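Local coordinates for protein putative alpha-galactosidase/melibiase (Bacteroides fragilis, PDB 4OGZ) that probably hydrolyses terminal, non-reducing alpha-D-galactose residues from alpha-D-galactosides, as a member of glycoside hydrolase family 27, at residues M126-N140 and D172-Y184. Residues are numbered along the deposited sequence; the frame is centred on the assembly and turned at random.
Sequences MVENGMRDLGYAYIN and DYLHERGFKLGIY
Arg132 NH1 donates to the backbone O of Arg177 (2.7 Å), which lies in the guanidinium plane at its edge; NH1 approaches from 32° off the plane of that carbonyl, with an N-H...O angle of 156°. A bend at chi3 (71°) in an otherwise extended Arg132 chain brings NH1 to this carbonyl, just where helix 166-176 ends in a Schellman motif with Gly178 as C-prime residue. Beyond that turn the backbones pair in parallel: Lys180 N donates to Ala137 O, Ile139 N to Lys180 O and Gly182 N to Ile139 O (2.7 to 3.0 Å). Strands 138-140 and 180-186, with helix 166-176 between them, form a beta-alpha-beta unit of the catalytic TIM barrel; strand 102-105 pairs with the other edge of 138-140. Ile139 CD1 sits over one face of the Phe179 ring, 3.8 Å from the ring centroid, a CH-pi contact. The selenium of selenomethionine Met126 makes an oblique Met-aromatic contact with this ring, and its methyl CE packs 3.5 Å from Phe179 CE1. Val127 CG2, from the end of helix 116-128, and Arg132 CD, from the loop after it, also meet the ring obliquely. Ile139 CB meets Leu174 CD2 of helix 166-176. On the other face of the sheet from Ile139, Tyr138 turns a ring face to Lys180 CB, 3.4 Å from Tyr138 CD2. There Gly182, lacking a CB, lets Asn140 OD1 approach its CA to 3.3 Å.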
HETATM    1  N   MSE A 126      -7.336  10.494  -8.498  1.00 18.75           N
HETATM    2  CA  MSE A 126      -6.681   9.203  -8.734  1.00 18.11           C
HETATM    3  C   MSE A 126      -7.230   8.545  -9.972  1.00 18.27           C
HETATM    4  O   MSE A 126      -6.497   7.851 -10.703  1.00 21.02           O
HETATM    5  CB  MSE A 126      -6.867   8.343  -7.488  1.00 16.91           C
HETATM    6  CG  MSE A 126      -5.809   8.660  -6.432  1.00 20.14           C
HETATM    7 SE   MSE A 126      -6.310   7.954  -4.647  0.75 20.51          SE
HETATM    8  CE  MSE A 126      -6.184   6.048  -5.071  1.00 20.84           C
ATOM      9  N   VAL A 127      -8.520   8.729 -10.230  1.00 18.82           N
ATOM     10  CA  VAL A 127      -9.106   8.292 -11.500  1.00 18.44           C
ATOM     11  C   VAL A 127      -8.400   8.950 -12.679  1.00 18.18           C
ATOM     12  O   VAL A 127      -8.051   8.295 -13.649  1.00 16.78           O
ATOM     13  CB  VAL A 127     -10.607   8.612 -11.531  1.00 20.63           C
ATOM     14  CG1 VAL A 127     -11.152   8.582 -12.950  1.00 21.58           C
ATOM     15  CG2 VAL A 127     -11.344   7.629 -10.642  1.00 21.33           C
ATOM     16  N   GLU A 128      -8.168  10.252 -12.576  1.00 17.21           N
ATOM     17  CA  GLU A 128      -7.767  11.060 -13.689  1.00 20.74           C
ATOM     18  C   GLU A 128      -6.258  11.208 -13.830  1.00 19.99           C
ATOM     19  O   GLU A 128      -5.794  11.582 -14.894  1.00 20.55           O
ATOM     20  CB  GLU A 128      -8.382  12.472 -13.538  1.00 26.95           C
ATOM     21  CG  GLU A 128      -9.902  12.526 -13.712  1.00 31.93           C
ATOM     22  CD  GLU A 128     -10.534  13.782 -13.136  1.00 42.72           C
ATOM     23  OE1 GLU A 128      -9.839  14.827 -13.041  1.00 42.68           O
ATOM     24  OE2 GLU A 128     -11.729  13.717 -12.758  1.00 41.39           O
ATOM     25  N   ASN A 129      -5.481  10.900 -12.790  1.00 18.44           N
ATOM     26  CA  ASN A 129      -4.061  11.250 -12.815  1.00 17.51           C
ATOM     27  C   ASN A 129      -3.129  10.093 -13.060  1.00 17.01           C
ATOM     28  O   ASN A 129      -1.925  10.294 -13.012  1.00 14.83           O
ATOM     29  CB  ASN A 129      -3.644  11.989 -11.523  1.00 17.58           C
ATOM     30  CG  ASN A 129      -3.651  11.098 -10.285  1.00 18.09           C
ATOM     31  OD1 ASN A 129      -3.712   9.877 -10.363  1.00 16.59           O
ATOM     32  ND2 ASN A 129      -3.594  11.728  -9.123  1.00 17.28           N
ATOM     33  N   GLY A 130      -3.671   8.880 -13.298  1.00 17.63           N
ATOM     34  CA  GLY A 130      -2.827   7.744 -13.507  1.00 16.01           C
ATOM     35  C   GLY A 130      -2.731   6.745 -12.376  1.00 17.80           C
ATOM     36  O   GLY A 130      -2.448   5.568 -12.635  1.00 15.09           O
HETATM   37  N   MSE A 131      -2.986   7.167 -11.135  1.00 17.92           N
HETATM   38  CA  MSE A 131      -2.730   6.289  -9.963  1.00 17.23           C
HETATM   39  C   MSE A 131      -3.658   5.096  -9.944  1.00 19.83           C
HETATM   40  O   MSE A 131      -3.208   3.970  -9.668  1.00 16.08           O
HETATM   41  CB  MSE A 131      -2.803   7.041  -8.626  1.00 17.53           C
HETATM   42  CG  MSE A 131      -1.683   8.100  -8.564  1.00 17.30           C
HETATM   43 SE   MSE A 131      -1.880   9.118  -6.899  0.75 14.15          SE
HETATM   44  CE  MSE A 131      -1.872   7.677  -5.557  1.00 19.53           C
ATOM     45  N   ARG A 132      -4.943   5.297 -10.247  1.00 18.04           N
ATOM     46  CA  ARG A 132      -5.862   4.154 -10.288  1.00 14.79           C
ATOM     47  C   ARG A 132      -5.414   3.125 -11.304  1.00 16.03           C
ATOM     48  O   ARG A 132      -5.569   1.896 -11.108  1.00 14.55           O
ATOM     49  CB  ARG A 132      -7.297   4.585 -10.596  1.00 14.49           C
ATOM     50  CG  ARG A 132      -8.323   3.481 -10.449  1.00 13.43           C
ATOM     51  CD  ARG A 132      -9.745   3.945 -10.628  1.00 14.62           C
ATOM     52  NE  ARG A 132     -10.037   4.283 -12.019  1.00 16.73           N
ATOM     53  CZ  ARG A 132     -11.228   4.196 -12.596  1.00 16.39           C
ATOM     54  NH1 ARG A 132     -12.293   3.788 -11.924  1.00 16.90           N
ATOM     55  NH2 ARG A 132     -11.353   4.547 -13.848  1.00 17.52           N
ATOM     56  N   ASP A 133      -4.854   3.597 -12.403  1.00 17.56           N
ATOM     57  CA  ASP A 133      -4.423   2.649 -13.453  1.00 18.16           C
ATOM     58  C   ASP A 133      -3.073   1.981 -13.196  1.00 17.82           C
ATOM     59  O   ASP A 133      -2.672   1.082 -13.947  1.00 18.18           O
ATOM     60  CB  ASP A 133      -4.487   3.355 -14.815  1.00 17.67           C
ATOM     61  CG  ASP A 133      -5.910   3.572 -15.243  1.00 17.47           C
ATOM     62  OD1 ASP A 133      -6.608   2.544 -15.384  1.00 14.10           O
ATOM     63  OD2 ASP A 133      -6.364   4.744 -15.383  1.00 17.66           O
ATOM     64  N   LEU A 134      -2.421   2.377 -12.100  1.00 19.98           N
ATOM     65  CA  LEU A 134      -1.249   1.688 -11.574  1.00 16.59           C
ATOM     66  C   LEU A 134      -1.514   0.919 -10.308  1.00 15.64           C
ATOM     67  O   LEU A 134      -0.595   0.319  -9.717  1.00 14.81           O
ATOM     68  CB  LEU A 134      -0.121   2.710 -11.347  1.00 18.74           C
ATOM     69  CG  LEU A 134       0.355   3.338 -12.651  1.00 19.88           C
ATOM     70  CD1 LEU A 134       1.527   4.262 -12.378  1.00 22.22           C
ATOM     71  CD2 LEU A 134       0.782   2.303 -13.687  1.00 20.85           C
ATOM     72  N   GLY A 135      -2.771   0.827  -9.909  1.00 15.47           N
ATOM     73  CA  GLY A 135      -3.153  -0.113  -8.863  1.00 13.22           C
ATOM     74  C   GLY A 135      -3.408   0.487  -7.528  1.00 12.87           C
ATOM     75  O   GLY A 135      -3.754  -0.228  -6.584  1.00 13.28           O
ATOM     76  N   TYR A 136      -3.280   1.822  -7.431  1.00 12.74           N
ATOM     77  CA  TYR A 136      -3.641   2.490  -6.218  1.00 12.41           C
ATOM     78  C   TYR A 136      -5.160   2.379  -6.079  1.00 14.20           C
ATOM     79  O   TYR A 136      -5.930   2.829  -6.969  1.00 14.06           O
ATOM     80  CB  TYR A 136      -3.198   3.960  -6.255  1.00 12.30           C
ATOM     81  CG  TYR A 136      -1.695   4.194  -6.249  1.00 11.89           C
ATOM     82  CD1 TYR A 136      -0.984   4.255  -5.062  1.00 11.99           C
ATOM     83  CD2 TYR A 136      -0.991   4.331  -7.432  1.00 12.53           C
ATOM     84  CE1 TYR A 136       0.382   4.463  -5.046  1.00 12.84           C
ATOM     85  CE2 TYR A 136       0.375   4.555  -7.443  1.00 13.37           C
ATOM     86  CZ  TYR A 136       1.063   4.633  -6.243  1.00 13.65           C
ATOM     87  OH  TYR A 136       2.426   4.933  -6.263  1.00 14.91           O
ATOM     88  N   ALA A 137      -5.605   1.797  -4.971  1.00 12.87           N
ATOM     89  CA  ALA A 137      -7.024   1.549  -4.792  1.00 12.89           C
ATOM     90  C   ALA A 137      -7.605   1.949  -3.443  1.00 11.82           C
ATOM     91  O   ALA A 137      -8.804   2.198  -3.351  1.00 12.21           O
ATOM     92  CB  ALA A 137      -7.277   0.022  -5.014  1.00 12.64           C
ATOM     93  N   TYR A 138      -6.833   1.804  -2.367  1.00 12.33           N
ATOM     94  CA  TYR A 138      -7.347   2.043  -1.011  1.00 13.84           C
ATOM     95  C   TYR A 138      -7.319   3.526  -0.742  1.00 14.89           C
ATOM     96  O   TYR A 138      -6.283   4.166  -0.886  1.00 22.66           O
ATOM     97  CB  TYR A 138      -6.562   1.290   0.089  1.00 14.17           C
ATOM     98  CG  TYR A 138      -6.879  -0.194   0.104  1.00 13.78           C
ATOM     99  CD1 TYR A 138      -6.230  -1.073  -0.772  1.00 14.77           C
ATOM    100  CD2 TYR A 138      -7.851  -0.699   0.918  1.00 13.56           C
ATOM    101  CE1 TYR A 138      -6.563  -2.410  -0.819  1.00 14.64           C
ATOM    102  CE2 TYR A 138      -8.205  -2.023   0.861  1.00 16.71           C
ATOM    103  CZ  TYR A 138      -7.555  -2.886   0.000  1.00 16.23           C
ATOM    104  OH  TYR A 138      -7.905  -4.243   0.005  1.00 24.23           O
ATOM    105  N   ILE A 139      -8.461   4.082  -0.342  1.00 14.39           N
ATOM    106  CA  ILE A 139      -8.519   5.492   0.082  1.00 13.21           C
ATOM    107  C   ILE A 139      -8.923   5.490   1.552  1.00 14.21           C
ATOM    108  O   ILE A 139     -10.075   5.193   1.916  1.00 13.00           O
ATOM    109  CB  ILE A 139      -9.473   6.295  -0.792  1.00 14.19           C
ATOM    110  CG1 ILE A 139      -8.892   6.360  -2.210  1.00 16.01           C
ATOM    111  CG2 ILE A 139      -9.717   7.702  -0.236  1.00 14.09           C
ATOM    112  CD1 ILE A 139      -9.835   6.979  -3.243  1.00 17.35           C
ATOM    113  N   ASN A 140      -7.943   5.783   2.400  1.00 14.31           N
ATOM    114  CA  ASN A 140      -8.067   5.536   3.819  1.00 15.21           C
ATOM    115  C   ASN A 140      -8.262   6.816   4.637  1.00 14.69           C
ATOM    116  O   ASN A 140      -7.449   7.736   4.584  1.00 19.65           O
ATOM    117  CB  ASN A 140      -6.831   4.800   4.303  1.00 15.34           C
ATOM    118  CG  ASN A 140      -6.709   3.411   3.688  1.00 18.50           C
ATOM    119  OD1 ASN A 140      -7.617   2.931   3.035  1.00 20.76           O
ATOM    120  ND2 ASN A 140      -5.594   2.759   3.928  1.00 21.03           N
ATOM    121  N   ASP A 172     -19.742   4.507  -0.979  1.00 16.41           N
ATOM    122  CA  ASP A 172     -20.494   4.241  -2.198  1.00 15.90           C
ATOM    123  C   ASP A 172     -19.800   4.900  -3.381  1.00 15.15           C
ATOM    124  O   ASP A 172     -19.635   4.301  -4.471  1.00 11.80           O
ATOM    125  CB  ASP A 172     -21.927   4.731  -2.059  1.00 18.35           C
ATOM    126  CG  ASP A 172     -22.804   3.788  -1.200  1.00 20.26           C
ATOM    127  OD1 ASP A 172     -22.330   2.698  -0.793  1.00 20.35           O
ATOM    128  OD2 ASP A 172     -23.967   4.151  -0.904  1.00 22.02           O
ATOM    129  N   TYR A 173     -19.375   6.158  -3.174  1.00 12.74           N
ATOM    130  CA  TYR A 173     -18.760   6.906  -4.228  1.00 12.02           C
ATOM    131  C   TYR A 173     -17.456   6.273  -4.674  1.00 11.00           C
ATOM    132  O   TYR A 173     -17.152   6.237  -5.876  1.00 10.56           O
ATOM    133  CB  TYR A 173     -18.512   8.359  -3.744  1.00 13.05           C
ATOM    134  CG  TYR A 173     -18.053   9.263  -4.787  1.00 14.03           C
ATOM    135  CD1 TYR A 173     -16.703   9.309  -5.151  1.00 14.73           C
ATOM    136  CD2 TYR A 173     -18.943  10.154  -5.402  1.00 15.41           C
ATOM    137  CE1 TYR A 173     -16.270  10.240  -6.100  1.00 15.91           C
ATOM    138  CE2 TYR A 173     -18.522  11.026  -6.376  1.00 15.21           C
ATOM    139  CZ  TYR A 173     -17.188  11.073  -6.706  1.00 15.69           C
ATOM    140  OH  TYR A 173     -16.791  11.922  -7.694  1.00 18.55           O
ATOM    141  N   LEU A 174     -16.690   5.776  -3.692  1.00 10.50           N
ATOM    142  CA  LEU A 174     -15.412   5.204  -3.916  1.00 10.18           C
ATOM    143  C   LEU A 174     -15.611   3.866  -4.672  1.00 10.56           C
ATOM    144  O   LEU A 174     -14.939   3.600  -5.682  1.00 10.86           O
ATOM    145  CB  LEU A 174     -14.682   4.972  -2.595  1.00  9.56           C
ATOM    146  CG  LEU A 174     -13.674   6.036  -2.138  1.00  9.98           C
ATOM    147  CD1 LEU A 174     -14.194   7.451  -2.345  1.00 10.05           C
ATOM    148  CD2 LEU A 174     -13.303   5.850  -0.688  1.00  9.92           C
ATOM    149  N   HIS A 175     -16.541   3.049  -4.197  1.00 11.71           N
ATOM    150  CA  HIS A 175     -16.798   1.724  -4.843  1.00 12.31           C
ATOM    151  C   HIS A 175     -17.281   1.860  -6.279  1.00 15.35           C
ATOM    152  O   HIS A 175     -16.921   1.052  -7.138  1.00 23.46           O
ATOM    153  CB  HIS A 175     -17.822   0.944  -4.041  1.00 11.06           C
ATOM    154  CG  HIS A 175     -17.366   0.557  -2.687  1.00  9.26           C
ATOM    155  ND1 HIS A 175     -18.242   0.309  -1.648  1.00  9.74           N
ATOM    156  CD2 HIS A 175     -16.135   0.385  -2.181  1.00  8.27           C
ATOM    157  CE1 HIS A 175     -17.559   0.013  -0.558  1.00  8.62           C
ATOM    158  NE2 HIS A 175     -16.283   0.070  -0.856  1.00  8.30           N
ATOM    159  N   GLU A 176     -18.059   2.905  -6.576  1.00 17.41           N
ATOM    160  CA  GLU A 176     -18.480   3.193  -7.949  1.00 20.11           C
ATOM    161  C   GLU A 176     -17.269   3.229  -8.915  1.00 19.99           C
ATOM    162  O   GLU A 176     -17.373   2.878 -10.088  1.00 19.05           O
ATOM    163  CB  GLU A 176     -19.191   4.524  -7.992  1.00 25.14           C
ATOM    164  CG  GLU A 176     -20.418   4.557  -8.858  1.00 39.18           C
ATOM    165  CD  GLU A 176     -20.986   5.967  -8.997  1.00 53.67           C
ATOM    166  OE1 GLU A 176     -20.897   6.767  -8.027  1.00 53.04           O
ATOM    167  OE2 GLU A 176     -21.509   6.271 -10.094  1.00 56.75           O
ATOM    168  N   ARG A 177     -16.124   3.642  -8.394  1.00 16.92           N
ATOM    169  CA  ARG A 177     -14.907   3.786  -9.178  1.00 17.86           C
ATOM    170  C   ARG A 177     -13.832   2.721  -8.922  1.00 15.65           C
ATOM    171  O   ARG A 177     -12.719   2.841  -9.416  1.00 15.42           O
ATOM    172  CB  ARG A 177     -14.322   5.180  -8.879  1.00 18.06           C
ATOM    173  CG  ARG A 177     -15.219   6.290  -9.347  1.00 20.08           C
ATOM    174  CD  ARG A 177     -15.086   7.582  -8.537  1.00 21.96           C
ATOM    175  NE  ARG A 177     -15.951   8.602  -9.135  1.00 20.31           N
ATOM    176  CZ  ARG A 177     -17.254   8.686  -8.931  1.00 21.51           C
ATOM    177  NH1 ARG A 177     -17.873   7.854  -8.111  1.00 21.81           N
ATOM    178  NH2 ARG A 177     -17.967   9.588  -9.584  1.00 21.24           N
ATOM    179  N   GLY A 178     -14.160   1.694  -8.148  1.00 15.90           N
ATOM    180  CA  GLY A 178     -13.272   0.567  -7.948  1.00 17.13           C
ATOM    181  C   GLY A 178     -12.338   0.768  -6.766  1.00 17.99           C
ATOM    182  O   GLY A 178     -11.441  -0.020  -6.563  1.00 20.15           O
ATOM    183  N   PHE A 179     -12.564   1.818  -5.983  1.00 16.81           N
ATOM    184  CA  PHE A 179     -11.734   2.144  -4.819  1.00 16.78           C
ATOM    185  C   PHE A 179     -12.265   1.450  -3.582  1.00 15.40           C
ATOM    186  O   PHE A 179     -13.428   1.109  -3.517  1.00 11.86           O
ATOM    187  CB  PHE A 179     -11.678   3.673  -4.532  1.00 14.43           C
ATOM    188  CG  PHE A 179     -10.969   4.484  -5.589  1.00 14.92           C
ATOM    189  CD1 PHE A 179      -9.637   4.268  -5.873  1.00 15.80           C
ATOM    190  CD2 PHE A 179     -11.619   5.507  -6.264  1.00 17.48           C
ATOM    191  CE1 PHE A 179      -8.980   5.008  -6.826  1.00 17.20           C
ATOM    192  CE2 PHE A 179     -10.968   6.285  -7.194  1.00 16.43           C
ATOM    193  CZ  PHE A 179      -9.660   6.016  -7.507  1.00 17.63           C
ATOM    194  N   LYS A 180     -11.366   1.272  -2.611  1.00 17.61           N
ATOM    195  CA  LYS A 180     -11.674   0.697  -1.328  1.00 16.70           C
ATOM    196  C   LYS A 180     -11.606   1.783  -0.288  1.00 15.69           C
ATOM    197  O   LYS A 180     -10.797   2.729  -0.411  1.00 15.00           O
ATOM    198  CB  LYS A 180     -10.678  -0.393  -0.970  1.00 20.38           C
ATOM    199  CG  LYS A 180     -10.600  -1.561  -1.966  1.00 21.43           C
ATOM    200  CD  LYS A 180     -11.890  -2.348  -2.015  1.00 23.16           C
ATOM    201  CE  LYS A 180     -11.967  -3.254  -3.238  1.00 30.85           C
ATOM    202  NZ  LYS A 180     -10.837  -4.214  -3.296  1.00 32.31           N
ATOM    203  N   LEU A 181     -12.500   1.684   0.702  1.00 13.92           N
ATOM    204  CA  LEU A 181     -12.555   2.684   1.797  1.00 12.00           C
ATOM    205  C   LEU A 181     -11.897   2.128   3.050  1.00 12.72           C
ATOM    206  O   LEU A 181     -12.236   1.025   3.515  1.00 13.73           O
ATOM    207  CB  LEU A 181     -13.984   3.086   2.102  1.00 12.02           C
ATOM    208  CG  LEU A 181     -14.124   4.015   3.326  1.00 13.26           C
ATOM    209  CD1 LEU A 181     -13.447   5.343   3.040  1.00 13.43           C
ATOM    210  CD2 LEU A 181     -15.564   4.243   3.723  1.00 14.64           C
ATOM    211  N   GLY A 182     -10.920   2.854   3.559  1.00 10.37           N
ATOM    212  CA  GLY A 182     -10.312   2.584   4.849  1.00 11.15           C
ATOM    213  C   GLY A 182     -10.826   3.546   5.924  1.00 11.27           C
ATOM    214  O   GLY A 182     -11.163   4.691   5.626  1.00 11.76           O
ATOM    215  N   ILE A 183     -10.892   3.066   7.161  1.00 11.23           N
ATOM    216  CA  ILE A 183     -11.279   3.896   8.300  1.00 13.91           C
ATOM    217  C   ILE A 183     -10.339   3.604   9.448  1.00 13.60           C
ATOM    218  O   ILE A 183      -9.445   2.804   9.301  1.00 16.65           O
ATOM    219  CB  ILE A 183     -12.788   3.708   8.649  1.00 14.27           C
ATOM    220  CG1 ILE A 183     -13.298   4.884   9.490  1.00 13.55           C
ATOM    221  CG2 ILE A 183     -13.074   2.395   9.359  1.00 12.85           C
ATOM    222  CD1 ILE A 183     -14.783   5.111   9.346  1.00 15.39           C
ATOM    223  N   TYR A 184     -10.520   4.265  10.578  1.00 14.70           N
ATOM    224  CA  TYR A 184      -9.568   4.243  11.660  1.00 14.40           C
ATOM    225  C   TYR A 184     -10.255   4.217  13.006  1.00 14.59           C
ATOM    226  O   TYR A 184     -11.268   4.872  13.231  1.00 13.67           O
ATOM    227  CB  TYR A 184      -8.678   5.462  11.536  1.00 17.91           C
ATOM    228  CG  TYR A 184      -7.824   5.785  12.746  1.00 17.78           C
ATOM    229  CD1 TYR A 184      -8.367   6.432  13.836  1.00 18.55           C
ATOM    230  CD2 TYR A 184      -6.478   5.439  12.781  1.00 18.00           C
ATOM    231  CE1 TYR A 184      -7.594   6.760  14.939  1.00 24.63           C
ATOM    232  CE2 TYR A 184      -5.696   5.729  13.879  1.00 20.92           C
ATOM    233  CZ  TYR A 184      -6.250   6.430  14.952  1.00 23.38           C
ATOM    234  OH  TYR A 184      -5.508   6.745  16.057  1.00 21.77           O
TER